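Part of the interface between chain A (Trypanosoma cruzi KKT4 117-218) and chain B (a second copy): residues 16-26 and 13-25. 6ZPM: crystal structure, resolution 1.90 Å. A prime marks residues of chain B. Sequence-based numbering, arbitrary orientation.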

# COMPACT_ATOMS: atom_id res chain seq x y z
N ARG A 16 11.10 -52.42 -9.39
CA ARG A 16 9.93 -51.76 -8.82
C ARG A 16 10.35 -50.76 -7.74
O ARG A 16 9.89 -49.62 -7.74
CB ARG A 16 8.99 -52.82 -8.26
CG ARG A 16 7.62 -52.29 -7.89
CD ARG A 16 6.85 -53.30 -7.07
NE ARG A 16 7.51 -53.60 -5.80
CZ ARG A 16 7.53 -52.78 -4.75
NH1 ARG A 16 6.92 -51.60 -4.81
NH2 ARG A 16 8.15 -53.14 -3.64
N LEU A 17 11.24 -51.18 -6.84
CA LEU A 17 11.71 -50.26 -5.81
C LEU A 17 12.52 -49.13 -6.42
O LEU A 17 12.36 -47.96 -6.04
CB LEU A 17 12.54 -51.02 -4.78
CG LEU A 17 11.79 -52.05 -3.93
CD1 LEU A 17 12.79 -52.94 -3.21
CD2 LEU A 17 10.88 -51.34 -2.94
N GLU A 18 13.40 -49.45 -7.37
CA GLU A 18 14.21 -48.43 -8.02
C GLU A 18 13.34 -47.41 -8.74
O GLU A 18 13.53 -46.20 -8.60
CB GLU A 18 15.19 -49.09 -8.99
CG GLU A 18 15.98 -48.11 -9.84
CD GLU A 18 16.80 -47.13 -9.01
OE1 GLU A 18 16.93 -45.96 -9.43
OE2 GLU A 18 17.32 -47.53 -7.95
N GLU A 19 12.35 -47.89 -9.51
CA GLU A 19 11.45 -46.97 -10.20
C GLU A 19 10.64 -46.14 -9.20
O GLU A 19 10.39 -44.96 -9.43
CB GLU A 19 10.51 -47.74 -11.12
N GLU A 20 10.24 -46.75 -8.08
CA GLU A 20 9.48 -46.02 -7.07
C GLU A 20 10.33 -44.95 -6.40
O GLU A 20 9.84 -43.87 -6.07
CB GLU A 20 8.90 -46.98 -6.04
CG GLU A 20 8.04 -46.29 -4.98
CD GLU A 20 7.29 -47.27 -4.10
OE1 GLU A 20 7.52 -48.49 -4.22
OE2 GLU A 20 6.46 -46.80 -3.29
N LEU A 21 11.61 -45.25 -6.18
CA LEU A 21 12.51 -44.26 -5.59
C LEU A 21 12.73 -43.08 -6.53
O LEU A 21 12.84 -41.93 -6.08
CB LEU A 21 13.84 -44.92 -5.23
CG LEU A 21 14.94 -44.04 -4.64
CD1 LEU A 21 14.47 -43.39 -3.35
CD2 LEU A 21 16.20 -44.85 -4.41
N GLU A 22 12.78 -43.34 -7.84
CA GLU A 22 12.98 -42.25 -8.79
C GLU A 22 11.76 -41.33 -8.84
O GLU A 22 11.91 -40.11 -8.92
CB GLU A 22 13.26 -42.82 -10.18
CG GLU A 22 14.50 -43.67 -10.23
CD GLU A 22 14.46 -44.67 -11.35
OE1 GLU A 22 13.38 -44.89 -11.93
OE2 GLU A 22 15.53 -45.24 -11.67
N GLN A 23 10.56 -41.91 -8.81
CA GLN A 23 9.35 -41.10 -8.74
C GLN A 23 9.34 -40.24 -7.49
O GLN A 23 9.02 -39.05 -7.54
CB GLN A 23 8.12 -42.01 -8.78
CG GLN A 23 7.80 -42.57 -10.16
CD GLN A 23 8.08 -41.57 -11.28
OE1 GLN A 23 7.39 -40.57 -11.41
NE2 GLN A 23 9.10 -41.86 -12.08
N LYS A 24 9.69 -40.83 -6.34
CA LYS A 24 9.76 -40.06 -5.11
C LYS A 24 10.88 -39.03 -5.16
O LYS A 24 10.75 -37.94 -4.59
CB LYS A 24 9.95 -40.99 -3.91
N THR A 25 11.99 -39.35 -5.83
CA THR A 25 13.07 -38.38 -5.99
C THR A 25 12.62 -37.21 -6.84
O THR A 25 12.94 -36.05 -6.55
CB THR A 25 14.29 -39.06 -6.61
OG1 THR A 25 14.72 -40.13 -5.76
CG2 THR A 25 15.42 -38.07 -6.79
N HIS A 26 11.86 -37.48 -7.91
CA HIS A 26 11.34 -36.41 -8.75
C HIS A 26 10.33 -35.55 -7.98
O HIS A 26 10.34 -34.32 -8.11
CB HIS A 26 10.70 -37.00 -10.00
CG HIS A 26 10.11 -35.98 -10.93
ND1 HIS A 26 10.66 -34.73 -11.10
CD2 HIS A 26 9.02 -36.02 -11.73
CE1 HIS A 26 9.93 -34.04 -11.96
NE2 HIS A 26 8.93 -34.81 -12.36
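Chain B (13-25) ECRRLEEELEQKT

Chain B lies on chain A as a second helix running the same way: 13′-25′ is helical throughout, its axis crosses that of 16-26 at 24°, and the two approach to 9.4 Å. The copies pair in register, like residue against like, with CA to CA 6.2 Å for Leu17 and Leu17′, 5.7 Å for Leu21 and Leu21′, and 6.7 Å for Lys24 and Lys24′.

Leucine packing carries the contact. Leu17 (m, t) drops as a knob among Cys14′, Leu17′, Glu18′ and Leu21′, its CB 3.8 Å from Leu17′ CD1. Leu21 and Leu21′ take the other rotamer, t, p; their CB bonds point sideways, yet their ends turn inward and each fills a hole on the partner. Leu21 CD2 meets Leu17′ CD2 at 3.8 Å, and Leu21′ CD1 reaches Leu21 CA at 3.7 Å and Lys24 CB at 4.1 Å.

Glutamates border this seam, some through carbon and some through carboxylate oxygen: Glu18′ CG lies 3.9 Å from Leu17 CD2 and Glu20 CD 3.5 Å from Leu21′ CD2, while Glu18 OE2 lies 3.6 Å from Leu17′ CD2 and Glu20′ OE2 3.4 Å from Leu21 CD2. No direct hydrogen bond joins the modelled atoms of the two stretches. Polar groups pair within each helix, as in the salt bridge from Arg16′ NH1 to Glu20′ OE2 (2.7 Å), while waters link Glu18 OE2 to Glu13′ OE2 and to Arg16′ NH2, each through one weak bond.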

# COMPACT_ATOMS: atom_id res chain seq x y z
N GLU B 13 20.55 -54.84 -1.65
CA GLU B 13 20.24 -53.66 -2.45
C GLU B 13 18.76 -53.31 -2.35
O GLU B 13 18.40 -52.13 -2.29
CB GLU B 13 20.65 -53.89 -3.91
CG GLU B 13 20.16 -52.82 -4.87
CD GLU B 13 20.84 -51.47 -4.66
OE1 GLU B 13 21.77 -51.38 -3.82
OE2 GLU B 13 20.45 -50.50 -5.34
N CYS B 14 17.91 -54.33 -2.33
CA CYS B 14 16.48 -54.11 -2.18
C CYS B 14 16.18 -53.42 -0.85
O CYS B 14 15.36 -52.50 -0.79
CB CYS B 14 15.75 -55.45 -2.28
SG CYS B 14 15.56 -56.02 -3.99
N ARG B 15 16.85 -53.85 0.21
CA ARG B 15 16.68 -53.22 1.51
C ARG B 15 17.22 -51.80 1.52
O ARG B 15 16.64 -50.91 2.16
CB ARG B 15 17.35 -54.07 2.60
CG ARG B 15 16.63 -55.37 2.91
CD ARG B 15 15.30 -55.11 3.63
NE ARG B 15 15.50 -54.54 4.96
CZ ARG B 15 15.07 -53.34 5.33
NH1 ARG B 15 15.30 -52.91 6.57
NH2 ARG B 15 14.41 -52.57 4.48
N ARG B 16 18.33 -51.55 0.81
CA ARG B 16 18.84 -50.19 0.71
C ARG B 16 17.84 -49.28 0.01
O ARG B 16 17.68 -48.11 0.39
CB ARG B 16 20.18 -50.17 -0.04
CG ARG B 16 20.86 -48.80 -0.04
CD ARG B 16 22.00 -48.73 -1.05
NE ARG B 16 21.51 -48.78 -2.42
CZ ARG B 16 21.04 -47.73 -3.09
NH1 ARG B 16 21.00 -46.54 -2.51
NH2 ARG B 16 20.61 -47.88 -4.33
N LEU B 17 17.16 -49.79 -1.01
CA LEU B 17 16.13 -49.01 -1.68
C LEU B 17 14.94 -48.78 -0.76
O LEU B 17 14.36 -47.69 -0.75
CB LEU B 17 15.71 -49.71 -2.97
CG LEU B 17 16.81 -49.84 -4.03
CD1 LEU B 17 16.34 -50.65 -5.23
CD2 LEU B 17 17.29 -48.46 -4.47
N GLU B 18 14.56 -49.79 0.02
CA GLU B 18 13.43 -49.64 0.93
C GLU B 18 13.72 -48.59 2.00
O GLU B 18 12.83 -47.82 2.37
CB GLU B 18 13.09 -50.99 1.57
CG GLU B 18 12.33 -51.94 0.65
CD GLU B 18 12.20 -53.34 1.24
OE1 GLU B 18 12.84 -53.60 2.28
OE2 GLU B 18 11.46 -54.17 0.66
N GLU B 19 14.96 -48.54 2.51
CA GLU B 19 15.27 -47.57 3.55
C GLU B 19 15.41 -46.16 2.97
O GLU B 19 15.02 -45.19 3.62
CB GLU B 19 16.53 -47.98 4.32
CG GLU B 19 17.79 -48.12 3.48
CD GLU B 19 18.83 -49.04 4.11
OE1 GLU B 19 18.60 -50.27 4.15
OE2 GLU B 19 19.89 -48.54 4.55
N GLU B 20 15.95 -46.03 1.76
CA GLU B 20 16.00 -44.71 1.12
C GLU B 20 14.60 -44.22 0.77
O GLU B 20 14.30 -43.03 0.89
CB GLU B 20 16.86 -44.77 -0.14
CG GLU B 20 18.34 -44.94 0.12
CD GLU B 20 19.18 -44.61 -1.09
OE1 GLU B 20 20.25 -43.99 -0.93
OE2 GLU B 20 18.77 -44.97 -2.22
N LEU B 21 13.73 -45.13 0.32
CA LEU B 21 12.35 -44.78 0.05
C LEU B 21 11.65 -44.28 1.31
O LEU B 21 10.87 -43.32 1.27
CB LEU B 21 11.62 -45.99 -0.53
CG LEU B 21 10.37 -45.83 -1.38
CD1 LEU B 21 10.56 -44.77 -2.46
CD2 LEU B 21 10.04 -47.18 -2.00
N GLU B 22 11.91 -44.93 2.45
CA GLU B 22 11.34 -44.48 3.71
C GLU B 22 11.85 -43.09 4.08
O GLU B 22 11.10 -42.25 4.58
CB GLU B 22 11.67 -45.48 4.82
CG GLU B 22 10.92 -45.24 6.12
CD GLU B 22 11.76 -45.56 7.34
OE1 GLU B 22 12.71 -44.80 7.62
OE2 GLU B 22 11.48 -46.58 8.00
N GLN B 23 13.14 -42.83 3.83
CA GLN B 23 13.71 -41.53 4.14
C GLN B 23 13.14 -40.44 3.24
O GLN B 23 12.77 -39.36 3.71
CB GLN B 23 15.23 -41.58 4.02
CG GLN B 23 15.91 -42.51 5.02
CD GLN B 23 17.30 -42.93 4.58
OE1 GLN B 23 17.64 -44.12 4.59
NE2 GLN B 23 18.12 -41.96 4.20
N LYS B 24 13.07 -40.71 1.93
CA LYS B 24 12.51 -39.72 1.01
C LYS B 24 11.03 -39.48 1.28
O LYS B 24 10.52 -38.39 1.01
CB LYS B 24 12.73 -40.15 -0.44
CG LYS B 24 14.20 -40.18 -0.86
CD LYS B 24 14.59 -38.90 -1.59
CE LYS B 24 16.00 -38.46 -1.21
NZ LYS B 24 16.14 -38.26 0.26
N THR B 25 10.33 -40.49 1.80
CA THR B 25 8.93 -40.30 2.17
C THR B 25 8.80 -39.33 3.33
O THR B 25 7.89 -38.49 3.36
CB THR B 25 8.29 -41.65 2.50
OG1 THR B 25 8.36 -42.51 1.36
CG2 THR B 25 6.83 -41.47 2.91
O HOH W 1 19.10 -50.36 -8.14
O HOH W 2 19.22 -45.95 -6.71